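Local coordinates for protein K7 (Vaccinia virus WR, PDB 3JRV) that binds the host RNA helicase DDX3 as a Bcl-2-like virulence factor and suppresses the IRF3 and NF-kappa-B arms of innate immunity, at residues D31-I34 against T35-N38. Sequence-based numbering, arbitrary orientation.
Sequences DEYI and TWRN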
loop_
_atom_site.group_PDB
_atom_site.type_symbol
_atom_site.label_atom_id
_atom_site.label_comp_id
_atom_site.label_asym_id
_atom_site.label_seq_id
_atom_site.Cartn_x
_atom_site.Cartn_y
_atom_site.Cartn_z
ATOM N N ASP A 31 -0.509 6.040 -0.144
ATOM C CA ASP A 31 -1.809 6.117 0.529
ATOM C C ASP A 31 -2.897 5.693 -0.469
ATOM O O ASP A 31 -3.736 4.832 -0.170
ATOM C CB ASP A 31 -2.053 7.576 0.931
ATOM C CG ASP A 31 -3.306 7.776 1.745
ATOM O OD1 ASP A 31 -3.916 6.756 2.172
ATOM O OD2 ASP A 31 -3.672 8.970 1.987
ATOM N N GLU A 32 -2.896 6.303 -1.658
ATOM C CA GLU A 32 -3.941 5.995 -2.643
ATOM C C GLU A 32 -3.915 4.524 -3.053
ATOM O O GLU A 32 -4.972 3.910 -3.269
ATOM C CB GLU A 32 -3.803 6.929 -3.867
ATOM C CG GLU A 32 -4.654 6.642 -5.012
ATOM C CD GLU A 32 -4.299 7.583 -6.143
ATOM O OE1 GLU A 32 -4.491 8.828 -5.973
ATOM O OE2 GLU A 32 -3.761 7.046 -7.142
ATOM N N TYR A 33 -2.714 4.013 -3.345
ATOM C CA TYR A 33 -2.536 2.672 -3.844
ATOM C C TYR A 33 -3.090 1.674 -2.792
ATOM O O TYR A 33 -3.759 0.676 -3.165
ATOM C CB TYR A 33 -1.041 2.440 -4.127
ATOM C CG TYR A 33 -0.723 0.976 -4.306
ATOM C CD1 TYR A 33 -1.151 0.279 -5.431
ATOM C CD2 TYR A 33 -0.065 0.275 -3.289
ATOM C CE1 TYR A 33 -0.945 -1.139 -5.562
ATOM C CE2 TYR A 33 0.200 -1.071 -3.397
ATOM C CZ TYR A 33 -0.284 -1.807 -4.506
ATOM O OH TYR A 33 -0.045 -3.163 -4.646
ATOM N N ILE A 34 -2.757 1.873 -1.510
ATOM C CA ILE A 34 -3.254 0.947 -0.488
ATOM C C ILE A 34 -4.796 0.995 -0.438
ATOM O O ILE A 34 -5.475 -0.059 -0.335
ATOM C CB ILE A 34 -2.631 1.286 0.899
ATOM C CG1 ILE A 34 -1.104 1.006 0.859
ATOM C CG2 ILE A 34 -3.385 0.522 2.020
ATOM C CD1 ILE A 34 -0.729 -0.432 0.455
ATOM N N THR A 35 -5.363 2.186 -0.593
ATOM C CA THR A 35 -6.838 2.258 -0.709
ATOM C C THR A 35 -7.364 1.539 -1.963
ATOM O O THR A 35 -8.320 0.756 -1.922
ATOM C CB THR A 35 -7.287 3.706 -0.755
ATOM O OG1 THR A 35 -6.983 4.314 0.501
ATOM C CG2 THR A 35 -8.798 3.786 -1.091
ATOM N N TRP A 36 -6.686 1.724 -3.089
ATOM C CA TRP A 36 -7.109 1.113 -4.332
ATOM C C TRP A 36 -7.169 -0.430 -4.221
ATOM O O TRP A 36 -8.066 -1.054 -4.789
ATOM C CB TRP A 36 -6.156 1.565 -5.455
ATOM C CG TRP A 36 -6.529 1.002 -6.809
ATOM C CD1 TRP A 36 -7.452 1.532 -7.709
ATOM C CD2 TRP A 36 -5.920 -0.107 -7.480
ATOM N NE1 TRP A 36 -7.472 0.784 -8.866
ATOM C CE2 TRP A 36 -6.535 -0.220 -8.760
ATOM C CE3 TRP A 36 -4.878 -1.000 -7.138
ATOM C CZ2 TRP A 36 -6.152 -1.203 -9.692
ATOM C CZ3 TRP A 36 -4.504 -1.993 -8.064
ATOM C CH2 TRP A 36 -5.138 -2.080 -9.331
ATOM N N ARG A 37 -6.210 -1.065 -3.531
ATOM C CA ARG A 37 -6.227 -2.543 -3.448
ATOM C C ARG A 37 -7.499 -3.027 -2.705
ATOM O O ARG A 37 -7.906 -4.163 -2.893
ATOM C CB ARG A 37 -4.969 -3.058 -2.704
ATOM C CG ARG A 37 -3.682 -2.824 -3.583
ATOM C CD ARG A 37 -3.701 -3.671 -4.881
ATOM N NE ARG A 37 -3.788 -5.114 -4.605
ATOM C CZ ARG A 37 -2.748 -5.927 -4.364
ATOM N NH1 ARG A 37 -1.502 -5.454 -4.281
ATOM N NH2 ARG A 37 -2.963 -7.223 -4.101
ATOM N N ASN A 38 -8.083 -2.187 -1.854
ATOM C CA ASN A 38 -9.412 -2.494 -1.228
ATOM C C ASN A 38 -10.548 -2.161 -2.195
ATOM O O ASN A 38 -11.444 -2.979 -2.462
ATOM C CB ASN A 38 -9.559 -1.667 0.055
ATOM C CG ASN A 38 -10.898 -1.886 0.724
ATOM O OD1 ASN A 38 -11.838 -1.099 0.516
ATOM N ND2 ASN A 38 -10.996 -2.925 1.522
HETATM O O HOH W 1 -5.008 4.042 2.447
HETATM O O HOH W 2 -6.395 6.938 0.363
#
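R37 and Y33, one turn apart on helix 26-42, give a worked example of i to i+4 pairing, in which a long basic chain uses its carbons for an aromatic face and one terminal nitrogen for the phenol. From CB of R37, which sits near the carbonyl oxygens of Y33 and I34, the chain leaves with CG beside its own backbone N (chi1 -69°). CG then lies over a face of the Y33 ring, 4.1 Å from the centroid, in a CH-pi contact. R37 CD follows, 3.8 Å from Y33 CE1. Bends at chi2 and chi3 turn the chain so that the guanidinium reaches the phenol with its edge: R37 NH1 donates to Y33 OH over 2.7 Å, the oxygen lying nearly in the guanidinium plane, while ring and guanidinium planes stand 60° apart. The helix bond from R37 N to Y33 O, 3.0 Å, ties the same two residues through the backbone. NH2 forms salt bridges with D61 and E110, the latter on helix 95-114, and M58 packs against both Y33 and R37. Three residues on from Y33, W36 CE3 comes within 4.2 Å of Y33 CE1, and the W36 indole meets Y54 and F12 edge-to-face. A second i to i+4 pair, D31 and T35, is joined through water: one molecule donates to D31 OD1 over 2.9 Å and is hydrogen-bonded to T35 OG1 at 2.8 Å. The D31 carboxylate also binds a basic and a polar side chain of the bound peptide. One helix thus does two jobs: D31, I34, T35 and N38 meet aromatic packing from the DDX3 peptide, while two carboxylates probably stabilise the buried R37 charge; phenol bond and salt bridges would limit guanidinium rotation, and the CH-pi contact holds the chain at CG.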